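Local coordinates for protein aminotransferase class I and II (Streptococcus suis 89/1591, PDB 3OP7) that probably transfers amino groups between amino acids and 2-oxo acids, using covalently bound pyridoxal 5'-phosphate as its cofactor, at residues 7-12 with 338-343; 75-80 with 207-212; 146-151 with 180-185; 282-287 with 352-357. All blocks are in the same frame, centred on the assembly; numbering follows the deposited sequence.

Contact 1 of 4, residues 7-12 with 338-343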
# COMPACT_ATOMS: atom_id res chain seq x y z
N PHE A 7 -7.06 11.41 8.58
CA PHE A 7 -7.69 11.50 7.27
C PHE A 7 -9.19 11.71 7.54
O PHE A 7 -9.85 10.84 8.10
CB PHE A 7 -7.36 10.22 6.47
CG PHE A 7 -7.46 10.38 4.97
CD1 PHE A 7 -8.71 10.59 4.35
CD2 PHE A 7 -6.32 10.27 4.16
CE1 PHE A 7 -8.81 10.71 2.98
CE2 PHE A 7 -6.40 10.39 2.79
CZ PHE A 7 -7.66 10.59 2.18
N GLY A 8 -9.70 12.90 7.21
CA GLY A 8 -10.98 13.34 7.69
C GLY A 8 -12.17 12.52 7.25
O GLY A 8 -13.02 12.18 8.07
N VAL A 9 -12.26 12.24 5.96
CA VAL A 9 -13.38 11.40 5.46
C VAL A 9 -13.31 10.02 6.11
O VAL A 9 -14.31 9.48 6.57
CB VAL A 9 -13.33 11.30 3.97
CG1 VAL A 9 -14.31 10.21 3.47
CG2 VAL A 9 -13.58 12.70 3.35
N GLU A 10 -12.10 9.47 6.21
CA GLU A 10 -11.88 8.16 6.84
C GLU A 10 -12.38 8.06 8.30
O GLU A 10 -13.08 7.10 8.70
CB GLU A 10 -10.36 7.79 6.77
CG GLU A 10 -10.06 6.42 7.31
CD GLU A 10 -8.55 6.03 7.18
OE1 GLU A 10 -7.76 6.88 6.78
OE2 GLU A 10 -8.22 4.87 7.51
N GLU A 11 -12.04 9.06 9.11
CA GLU A 11 -12.43 9.06 10.50
C GLU A 11 -13.97 9.08 10.59
O GLU A 11 -14.58 8.35 11.37
CB GLU A 11 -11.82 10.29 11.20
CG GLU A 11 -11.97 10.28 12.75
CD GLU A 11 -13.31 10.83 13.25
OE1 GLU A 11 -13.96 11.63 12.52
OE2 GLU A 11 -13.75 10.46 14.39
N TRP A 12 -14.59 9.92 9.76
CA TRP A 12 -16.07 9.99 9.73
C TRP A 12 -16.67 8.63 9.38
O TRP A 12 -17.54 8.15 10.11
CB TRP A 12 -16.51 11.03 8.71
CG TRP A 12 -17.98 11.02 8.45
CD1 TRP A 12 -18.62 10.45 7.39
CD2 TRP A 12 -18.98 11.67 9.23
NE1 TRP A 12 -19.99 10.67 7.49
CE2 TRP A 12 -20.23 11.41 8.62
CE3 TRP A 12 -18.95 12.38 10.43
CZ2 TRP A 12 -21.44 11.89 9.16
CZ3 TRP A 12 -20.14 12.87 10.95
CH2 TRP A 12 -21.37 12.61 10.32
N ASN A 338 -17.66 20.15 6.29
CA ASN A 338 -16.53 20.54 7.15
C ASN A 338 -15.38 19.55 7.07
O ASN A 338 -14.25 19.92 7.37
CB ASN A 338 -16.98 20.69 8.61
CG ASN A 338 -17.51 19.38 9.16
OD1 ASN A 338 -18.44 18.82 8.60
ND2 ASN A 338 -16.90 18.88 10.23
N ARG A 339 -15.64 18.31 6.67
CA ARG A 339 -14.57 17.32 6.48
C ARG A 339 -13.71 17.64 5.24
O ARG A 339 -12.63 17.03 5.06
CB ARG A 339 -15.13 15.90 6.38
CG ARG A 339 -15.92 15.42 7.61
CD ARG A 339 -15.04 15.39 8.84
NE ARG A 339 -15.67 15.00 10.10
CZ ARG A 339 -15.22 14.05 10.91
NH1 ARG A 339 -14.14 13.31 10.58
NH2 ARG A 339 -15.83 13.83 12.06
N PHE A 340 -14.18 18.57 4.41
CA PHE A 340 -13.45 19.16 3.27
C PHE A 340 -13.16 20.68 3.48
O PHE A 340 -12.85 21.40 2.54
CB PHE A 340 -14.26 18.94 1.97
CG PHE A 340 -14.79 17.55 1.80
CD1 PHE A 340 -16.03 17.19 2.31
CD2 PHE A 340 -14.04 16.56 1.15
CE1 PHE A 340 -16.52 15.89 2.18
CE2 PHE A 340 -14.52 15.26 1.02
CZ PHE A 340 -15.76 14.92 1.53
N GLU A 341 -13.26 21.15 4.73
CA GLU A 341 -13.15 22.55 5.07
C GLU A 341 -14.04 23.47 4.23
O GLU A 341 -13.71 24.62 3.97
CB GLU A 341 -11.69 23.06 5.11
CG GLU A 341 -11.51 24.27 6.09
CD GLU A 341 -10.09 24.86 6.16
OE1 GLU A 341 -9.18 24.32 5.50
OE2 GLU A 341 -9.90 25.90 6.85
N ARG A 342 -15.22 22.97 3.86
CA ARG A 342 -16.27 23.82 3.28
C ARG A 342 -17.61 23.46 3.90
O ARG A 342 -18.38 22.67 3.33
CB ARG A 342 -16.37 23.62 1.77
CG ARG A 342 -15.20 24.17 0.97
CD ARG A 342 -15.31 25.70 0.74
NE ARG A 342 -14.38 26.19 -0.30
CZ ARG A 342 -13.08 26.36 -0.14
NH1 ARG A 342 -12.53 26.07 1.05
NH2 ARG A 342 -12.31 26.82 -1.16
N ASP A 343 -17.89 24.04 5.06
CA ASP A 343 -19.14 23.76 5.76
C ASP A 343 -20.29 24.43 4.95
O ASP A 343 -20.05 25.29 4.11
CB ASP A 343 -19.05 24.27 7.21
CG ASP A 343 -19.96 23.52 8.19
OD1 ASP A 343 -20.91 22.84 7.73
OD2 ASP A 343 -19.76 23.65 9.42
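Arg-339 reaches across to Glu-11 and to the backbone of Gly-8, tying the N-terminal helix 8-16 to the hairpin loop between strands 335-336 and 345-348, in the small domain expected of a fold type I aminotransferase. Its guanidinium grips one carboxylate oxygen with two nitrogens. NH1 donates to Glu-11 OE1 at 2.6 Å and NH2 to the same OE1 at 2.9 Å. Carboxylate and guanidinium planes lie only 9° apart, a nearly flat salt bridge. NH1 also donates to Gly-8 O at 3.0 Å, this acceptor being tilted out of the guanidinium plane. Arginine suits the place because one rigid cation serves both a charge and a peptide oxygen. Its chain bends at CD (chi2 -62°) before extending toward the helix. Glu-11 sends CG out anti to its backbone N (chi1 -171°), and a bend at the next bond swings the carboxylate toward the arginine. Above one guanidinium face, toward the rim, sits Trp-12 CB, while NH2 lies near the plane of the indole at its edge, 3.8 Å from Trp-12 CE3. On the apolar side, CG2 of the branched Val-9 lies 3.6 Å from Phe-340 CE2.

In the second shell, Arg-339 NE makes another salt bridge, with Glu-320 of helix 319-330, and Trp-12 NE1 donates to Leu-334 O, which helps to orient the indole. The helix also faces the dimer partner, where Glu-10 OE1 accepts from the backbone N of Asp-249 of the second subunit. Gly-8 O takes two donors, Arg-339 NH1 and the helical Trp-12 N, from opposite faces of its carbonyl plane.

Contact 2 of 4, residues 75-80 with 207-212. With EDO (1,2-ethanediol), chain K.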
# COMPACT_ATOMS: atom_id res chain seq x y z
N LEU A 75 -5.03 3.45 -23.07
CA LEU A 75 -6.09 4.40 -22.64
C LEU A 75 -5.71 5.85 -22.96
O LEU A 75 -6.56 6.72 -22.95
CB LEU A 75 -6.38 4.27 -21.14
CG LEU A 75 -6.85 2.89 -20.62
CD1 LEU A 75 -6.86 2.84 -19.11
CD2 LEU A 75 -8.25 2.56 -21.20
N TYR A 76 -4.44 6.09 -23.25
CA TYR A 76 -3.90 7.41 -23.52
C TYR A 76 -3.41 7.53 -24.93
O TYR A 76 -3.20 6.51 -25.60
CB TYR A 76 -2.67 7.64 -22.65
CG TYR A 76 -2.92 7.51 -21.17
CD1 TYR A 76 -2.81 6.28 -20.54
CD2 TYR A 76 -3.29 8.61 -20.41
CE1 TYR A 76 -3.03 6.14 -19.17
CE2 TYR A 76 -3.53 8.48 -19.04
CZ TYR A 76 -3.40 7.24 -18.41
OH TYR A 76 -3.66 7.14 -17.04
N THR A 77 -3.19 8.76 -25.37
CA THR A 77 -2.43 8.99 -26.59
C THR A 77 -1.00 9.29 -26.19
O THR A 77 -0.74 9.97 -25.19
CB THR A 77 -2.99 10.18 -27.42
OG1 THR A 77 -3.04 11.36 -26.60
CG2 THR A 77 -4.37 9.84 -27.94
N GLY A 78 -0.06 8.75 -26.95
CA GLY A 78 1.36 9.07 -26.76
C GLY A 78 2.01 8.56 -25.48
O GLY A 78 2.97 9.16 -25.00
N VAL A 79 1.50 7.45 -24.94
CA VAL A 79 2.09 6.83 -23.73
C VAL A 79 2.49 5.38 -24.00
O VAL A 79 1.68 4.58 -24.44
CB VAL A 79 1.14 6.88 -22.51
CG1 VAL A 79 1.77 6.19 -21.28
CG2 VAL A 79 0.72 8.35 -22.20
N LYS A 80 3.74 5.06 -23.71
CA LYS A 80 4.26 3.71 -23.91
C LYS A 80 4.05 2.86 -22.67
O LYS A 80 3.99 3.38 -21.55
CB LYS A 80 5.74 3.75 -24.26
CG LYS A 80 6.01 4.39 -25.61
CD LYS A 80 7.48 4.52 -25.92
CE LYS A 80 7.69 5.01 -27.39
NZ LYS A 80 8.74 6.08 -27.49
N ILE A 207 -3.51 14.71 -17.86
CA ILE A 207 -2.35 15.60 -17.72
C ILE A 207 -1.19 15.16 -18.56
O ILE A 207 -0.51 15.96 -19.17
CB ILE A 207 -1.93 15.82 -16.22
CG1 ILE A 207 -1.14 17.11 -16.07
CG2 ILE A 207 -1.18 14.64 -15.56
CD1 ILE A 207 -1.86 18.41 -16.50
N ILE A 208 -0.95 13.86 -18.61
CA ILE A 208 0.19 13.38 -19.38
C ILE A 208 0.03 13.50 -20.91
O ILE A 208 1.02 13.43 -21.63
CB ILE A 208 0.48 11.94 -18.99
CG1 ILE A 208 1.94 11.59 -19.32
CG2 ILE A 208 -0.57 11.02 -19.59
CD1 ILE A 208 2.37 10.20 -18.89
N GLU A 209 -1.19 13.75 -21.39
CA GLU A 209 -1.45 14.02 -22.81
C GLU A 209 -1.23 15.49 -23.19
O GLU A 209 -1.20 15.83 -24.40
CB GLU A 209 -2.88 13.56 -23.18
CG GLU A 209 -3.07 12.04 -23.08
CD GLU A 209 -4.50 11.57 -23.19
OE1 GLU A 209 -5.45 12.19 -22.65
OE2 GLU A 209 -4.69 10.50 -23.80
N VAL A 210 -1.12 16.36 -22.18
CA VAL A 210 -0.87 17.77 -22.43
C VAL A 210 0.45 18.29 -21.88
O VAL A 210 0.79 19.45 -22.14
CB VAL A 210 -2.03 18.66 -21.94
CG1 VAL A 210 -3.32 18.42 -22.77
CG2 VAL A 210 -2.32 18.48 -20.48
N TYR A 211 1.19 17.47 -21.13
CA TYR A 211 2.43 17.90 -20.47
C TYR A 211 3.38 16.75 -20.25
O TYR A 211 3.01 15.76 -19.60
CB TYR A 211 2.08 18.54 -19.13
CG TYR A 211 3.17 19.29 -18.38
CD1 TYR A 211 4.16 20.02 -19.06
CD2 TYR A 211 3.15 19.34 -17.01
CE1 TYR A 211 5.12 20.76 -18.37
CE2 TYR A 211 4.11 20.04 -16.30
CZ TYR A 211 5.10 20.76 -16.99
OH TYR A 211 6.03 21.47 -16.31
N ASP A 212 4.62 16.91 -20.72
CA ASP A 212 5.69 15.91 -20.50
C ASP A 212 5.96 15.67 -19.04
O ASP A 212 6.37 14.56 -18.64
CB ASP A 212 7.04 16.35 -21.10
CG ASP A 212 8.09 15.21 -21.06
OD1 ASP A 212 7.94 14.30 -21.91
OD2 ASP A 212 9.05 15.22 -20.21
C1 EDO K . -5.73 12.79 -26.40
O1 EDO K . -4.73 13.78 -26.71
C2 EDO K . -6.84 13.41 -25.55
O2 EDO K . -7.43 12.51 -24.60
O HOH W 1 1.20 11.77 -24.21
O HOH W 2 -0.79 13.33 -26.44
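Tyr-76 overlaps Ile-208, its ring carbon CD2 resting 3.7 Å from the Ile-208 CG2 methyl, with the two side chains crossing at about a right angle. CG2 sits between the backbone N and the carbonyl carbon of its residue, since CG1 takes the position anti to N (chi1 -158°). The same methyl is 4.0 Å from Val-79 CG2, and a branched isoleucine can thus serve an aromatic ring and a second branched side chain together. The polar end of the tyrosine looks elsewhere: its OH is hydrogen-bonded to Trp-233 NE1.

Glu-209 supplies the polar half. Its extended chain brings OE2 to Thr-77 N at 2.8 Å, a fairly straight bond (158° at the hydrogen) that uses the lone pair directed away from OE1. A carboxylate suits this place because its other oxygen is spoken for as well: OE1 accepts from Ser-206 N, just before the segment, and from O2 of a bound 1,2-ethanediol at 2.8 Å. Two separate backbone N-H groups thus hold the group in position. Its plane stands 80° from that of the Tyr-76 ring. A water accompanies the direct bonds, lying 2.8 Å from Thr-77 O and 3.1 Å from Ile-208 O.

The contact lies at the surface and fastens the loop between helix 66-73 and strand 84-87 to the turn that leads into strand 214-219. Strands 84-87, 232-235 and 214-219 are neighbours at one border of the mixed, largely parallel sheet, an arrangement characteristic of the large cofactor-binding domain in fold type I aminotransferases.

Contact 3 of 4, residues 146-151 with 180-185. With EDO (1,2-ethanediol), chain J.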
# COMPACT_ATOMS: atom_id res chain seq x y z
N LYS A 146 -4.79 33.36 -9.77
CA LYS A 146 -4.28 33.14 -8.42
C LYS A 146 -3.14 32.18 -8.43
O LYS A 146 -2.19 32.29 -7.62
CB LYS A 146 -5.38 32.71 -7.44
CG LYS A 146 -6.32 33.91 -7.22
CD LYS A 146 -7.32 33.78 -6.06
CE LYS A 146 -8.29 34.95 -6.07
NZ LYS A 146 -9.49 34.65 -6.89
N LEU A 147 -3.20 31.20 -9.32
CA LEU A 147 -2.06 30.29 -9.44
C LEU A 147 -0.79 31.03 -9.82
O LEU A 147 0.31 30.72 -9.31
CB LEU A 147 -2.32 29.19 -10.44
CG LEU A 147 -1.20 28.14 -10.59
CD1 LEU A 147 -0.86 27.38 -9.28
CD2 LEU A 147 -1.57 27.16 -11.70
N ARG A 148 -0.91 31.99 -10.74
CA ARG A 148 0.23 32.82 -11.13
C ARG A 148 0.80 33.60 -9.94
O ARG A 148 1.98 33.92 -9.97
CB ARG A 148 -0.12 33.73 -12.30
CG ARG A 148 -0.37 32.99 -13.59
CD ARG A 148 -0.57 33.95 -14.75
NE ARG A 148 -0.98 33.22 -15.94
CZ ARG A 148 -2.23 32.92 -16.24
NH1 ARG A 148 -3.25 33.42 -15.55
NH2 ARG A 148 -2.47 32.18 -17.30
N GLN A 149 -0.01 33.91 -8.93
CA GLN A 149 0.44 34.62 -7.73
C GLN A 149 1.12 33.66 -6.74
O GLN A 149 2.05 34.06 -6.00
CB GLN A 149 -0.73 35.33 -7.04
CG GLN A 149 -1.43 36.39 -7.85
CD GLN A 149 -2.58 36.99 -7.09
OE1 GLN A 149 -3.19 36.33 -6.24
NE2 GLN A 149 -2.89 38.25 -7.37
N LEU A 150 0.68 32.41 -6.72
CA LEU A 150 1.23 31.43 -5.78
C LEU A 150 2.52 30.77 -6.24
O LEU A 150 3.33 30.37 -5.41
CB LEU A 150 0.22 30.31 -5.50
CG LEU A 150 -1.05 30.76 -4.77
CD1 LEU A 150 -2.12 29.67 -4.93
CD2 LEU A 150 -0.71 31.00 -3.29
N ILE A 151 2.70 30.63 -7.54
CA ILE A 151 3.86 29.90 -8.08
C ILE A 151 5.14 30.68 -7.82
O ILE A 151 5.15 31.94 -7.80
CB ILE A 151 3.67 29.60 -9.60
CG1 ILE A 151 4.64 28.49 -10.06
CG2 ILE A 151 3.75 30.86 -10.43
CD1 ILE A 151 4.27 27.74 -11.33
N VAL A 180 -0.80 24.19 -17.70
CA VAL A 180 0.49 23.66 -18.13
C VAL A 180 1.45 24.81 -18.51
O VAL A 180 2.60 24.77 -18.18
CB VAL A 180 0.32 22.66 -19.26
CG1 VAL A 180 1.69 22.27 -19.92
CG2 VAL A 180 -0.34 21.40 -18.72
N GLU A 181 0.97 25.81 -19.25
CA GLU A 181 1.83 26.93 -19.58
C GLU A 181 2.41 27.58 -18.32
O GLU A 181 3.58 27.98 -18.32
CB GLU A 181 1.11 27.93 -20.48
CG GLU A 181 0.93 27.40 -21.89
CD GLU A 181 0.15 28.33 -22.80
OE1 GLU A 181 -0.83 28.95 -22.33
OE2 GLU A 181 0.53 28.44 -23.99
N ILE A 182 1.62 27.67 -17.25
CA ILE A 182 2.12 28.23 -16.00
C ILE A 182 3.18 27.33 -15.34
O ILE A 182 4.30 27.80 -14.99
CB ILE A 182 0.99 28.50 -14.99
CG1 ILE A 182 -0.01 29.54 -15.51
CG2 ILE A 182 1.58 28.95 -13.65
CD1 ILE A 182 -1.35 29.54 -14.69
N ALA A 183 2.89 26.02 -15.23
CA ALA A 183 3.81 25.04 -14.67
C ALA A 183 5.11 24.98 -15.47
O ALA A 183 6.20 24.90 -14.89
CB ALA A 183 3.18 23.60 -14.60
N SER A 184 5.00 25.09 -16.79
CA SER A 184 6.17 25.05 -17.66
C SER A 184 7.13 26.19 -17.47
O SER A 184 8.29 26.04 -17.80
CB SER A 184 5.76 25.05 -19.14
OG SER A 184 5.07 23.87 -19.37
N GLU A 185 6.67 27.35 -16.98
CA GLU A 185 7.59 28.44 -16.71
C GLU A 185 8.72 28.07 -15.75
O GLU A 185 9.82 28.66 -15.82
CB GLU A 185 6.89 29.68 -16.14
CG GLU A 185 6.14 30.53 -17.12
CD GLU A 185 7.02 31.12 -18.21
OE1 GLU A 185 7.74 32.14 -18.01
OE2 GLU A 185 6.97 30.54 -19.31
C1 EDO J . 3.43 32.23 -18.31
O1 EDO J . 3.01 31.27 -19.32
C2 EDO J . 2.33 33.27 -18.08
O2 EDO J . 1.48 32.99 -16.96
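Ile-182 projects from helix 173-184 toward helix 144-150, with Ile-151, Arg-148 and Leu-147 closing round it. CG1 stands anti to the carbonyl carbon (chi1 -63°) and CG2 anti to the backbone N, and the two branches therefore point to different neighbours. CD1, at the end of one, lies 3.8 Å from Leu-147 CD2 and sits over one face of the Arg-148 guanidinium, toward the rim of that group. CG2, the other branch, meets Ile-151 CD1 at 3.8 Å. A beta-branched residue suits the position because it can send one carbon arm to each side.

Helix 144-150 precedes strand 157-161, and helix 173-184 forms the connection of the beta-alpha-beta unit from strand 157-161 to its parallel neighbour 189-193. Both helices cover the central sheet of the large domain: Leu-147 packs on Ile-109 and Trp-132, and Ala-183 on Ile-190. Ile-151, the first residue to leave the helical conformation, turns its CD1 to within 3.7 Å of Ile-182 O.

Arg-148, at the exposed margin, serves two roles. Its aliphatic part touches the isoleucine, CG to Ile-182 CD1 being 3.8 Å, while its charged end makes a salt bridge from NH2 to Glu-178. NE donates to O2 of a bound 1,2-ethanediol at 2.7 Å, with an angle of 145° at the hydrogen, and that diol oxygen lies near the guanidinium plane, at its edge.

Contact 4 of 4, residues 282-287 with 352-357; sequences EENLAI and CEQETL
Asn-284 and Gln-354 are joined amide to amide: Gln-354 NE2 donates to Asn-284 OD1 at 3.1 Å, almost straight at 166°, with the acceptor close to the plane of the glutamine amide. The donor approaches OD1 nearly in line with its C=O bond, and the two amide planes stand 60° apart. On its other side Asn-284 ND2 donates to Phe-350 O, just before the second segment, and weakly to Cys-352 O at 2.8 Å. With the oxygen accepting and the nitrogen donating, the asparagine amide has its orientation fixed. A buried asparagine suits the spot, since a short side chain that both gives and takes can satisfy the backbone of the turn that leads into a helix.

These groups lie where two helices of the small C-terminal domain come together: the long helix 270-294, and helix 354-368, which begins at Gln-354 after Glu-353 in the N-cap position. Helix 354-368 follows strand 345-348, one of the domain's antiparallel sheet strands, through the loop that carries Phe-350 and Cys-352.

Van der Waals contacts fill the remaining interface. Ile-287 CD1 packs against the aliphatic part of Gln-354, 3.4 Å from CG and 3.4 Å from CD, and the two side chains cross at about a right angle. Gln-354 CG is anti to its backbone N (chi1 -166°), and the extended chain beyond it lies across that methyl. Leu-357 places CD2 3.6 Å from Asn-284 O and 4.0 Å from Ile-287 CG2, while its side chain and that of Ile-287 are antiparallel as they pass.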
# COMPACT_ATOMS: atom_id res chain seq x y z
N GLU A 282 -25.84 8.22 -15.64
CA GLU A 282 -26.84 9.10 -16.25
C GLU A 282 -28.22 8.94 -15.62
O GLU A 282 -28.87 9.91 -15.30
CB GLU A 282 -26.93 8.85 -17.77
CG GLU A 282 -25.61 9.12 -18.49
CD GLU A 282 -25.69 8.91 -20.00
OE1 GLU A 282 -26.67 8.30 -20.46
OE2 GLU A 282 -24.77 9.36 -20.72
N GLU A 283 -28.64 7.71 -15.39
CA GLU A 283 -29.95 7.47 -14.76
C GLU A 283 -30.02 7.99 -13.32
O GLU A 283 -31.04 8.57 -12.91
CB GLU A 283 -30.29 5.98 -14.82
CG GLU A 283 -30.54 5.53 -16.25
CD GLU A 283 -30.84 4.04 -16.37
OE1 GLU A 283 -31.33 3.43 -15.39
OE2 GLU A 283 -30.58 3.50 -17.48
N ASN A 284 -28.95 7.77 -12.53
CA ASN A 284 -28.94 8.22 -11.14
C ASN A 284 -28.72 9.73 -11.05
O ASN A 284 -29.37 10.41 -10.23
CB ASN A 284 -27.92 7.45 -10.32
CG ASN A 284 -28.34 6.05 -10.09
OD1 ASN A 284 -29.19 5.54 -10.81
ND2 ASN A 284 -27.77 5.40 -9.07
N LEU A 285 -27.91 10.28 -11.95
CA LEU A 285 -27.75 11.73 -11.98
C LEU A 285 -29.07 12.41 -12.34
O LEU A 285 -29.40 13.46 -11.77
CB LEU A 285 -26.63 12.15 -12.92
CG LEU A 285 -26.19 13.62 -12.87
CD1 LEU A 285 -26.05 14.17 -11.44
CD2 LEU A 285 -24.93 13.79 -13.63
N ALA A 286 -29.85 11.84 -13.27
CA ALA A 286 -31.16 12.44 -13.62
C ALA A 286 -32.11 12.46 -12.41
O ALA A 286 -32.87 13.39 -12.23
CB ALA A 286 -31.82 11.74 -14.82
N ILE A 287 -32.03 11.43 -11.58
CA ILE A 287 -32.83 11.35 -10.36
C ILE A 287 -32.40 12.44 -9.36
O ILE A 287 -33.25 13.14 -8.78
CB ILE A 287 -32.71 9.94 -9.74
CG1 ILE A 287 -33.48 8.93 -10.59
CG2 ILE A 287 -33.23 9.90 -8.31
CD1 ILE A 287 -33.19 7.51 -10.19
N CYS A 352 -24.73 4.70 -6.46
CA CYS A 352 -25.06 3.49 -5.73
C CYS A 352 -26.33 2.88 -6.34
O CYS A 352 -26.84 3.37 -7.36
CB CYS A 352 -25.31 3.86 -4.25
SG CYS A 352 -26.66 5.06 -4.00
N GLU A 353 -26.85 1.82 -5.69
CA GLU A 353 -28.09 1.19 -6.13
C GLU A 353 -29.18 2.25 -6.16
O GLU A 353 -29.38 3.02 -5.20
CB GLU A 353 -28.46 0.01 -5.21
N GLN A 354 -29.86 2.32 -7.29
CA GLN A 354 -30.82 3.36 -7.54
C GLN A 354 -31.89 3.43 -6.45
O GLN A 354 -32.38 4.52 -6.14
CB GLN A 354 -31.47 3.16 -8.91
CG GLN A 354 -32.23 4.36 -9.38
CD GLN A 354 -32.75 4.20 -10.80
OE1 GLN A 354 -33.92 3.89 -11.00
NE2 GLN A 354 -31.90 4.45 -11.79
N GLU A 355 -32.27 2.28 -5.90
CA GLU A 355 -33.31 2.18 -4.87
C GLU A 355 -32.90 2.87 -3.57
O GLU A 355 -33.73 3.50 -2.87
CB GLU A 355 -33.59 0.69 -4.54
CG GLU A 355 -34.29 -0.09 -5.66
CD GLU A 355 -33.32 -0.95 -6.47
OE1 GLU A 355 -32.20 -0.48 -6.77
OE2 GLU A 355 -33.69 -2.09 -6.81
N THR A 356 -31.62 2.67 -3.24
CA THR A 356 -31.02 3.23 -2.03
C THR A 356 -30.89 4.76 -2.18
O THR A 356 -31.21 5.48 -1.23
CB THR A 356 -29.67 2.56 -1.66
OG1 THR A 356 -29.90 1.19 -1.29
CG2 THR A 356 -28.99 3.28 -0.50
N LEU A 357 -30.52 5.22 -3.38
CA LEU A 357 -30.50 6.66 -3.70
C LEU A 357 -31.86 7.24 -3.47
O LEU A 357 -31.99 8.24 -2.75
CB LEU A 357 -30.06 6.97 -5.15
CG LEU A 357 -30.02 8.47 -5.55
CD1 LEU A 357 -29.04 9.27 -4.65
CD2 LEU A 357 -29.68 8.70 -7.05

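Overall arrangement
Contacts 2 and 3 belong to the large domain and contacts 1 and 4 to the smaller one. Contact 3 is nested in the loop closed by contact 2, and the two touch: Tyr-211 CE1 lies 3.3 Å from Ser-184 OG. Contacts 1 and 4 instead alternate along the chain, with centres 24 Å apart. Contacts 3 and 4, on opposite sides of the chain's centre, are the most distant pair, their centres 39 Å apart. The cofactor is bound as an aldimine at Lys-222, a residue in none of the four contacts. Contact 1 alone borders the second subunit, which in this family typically contributes to the active site; its Val-9 side chain lies about 4 Å from an unidentified bound molecule, probably from the crystallisation liquor.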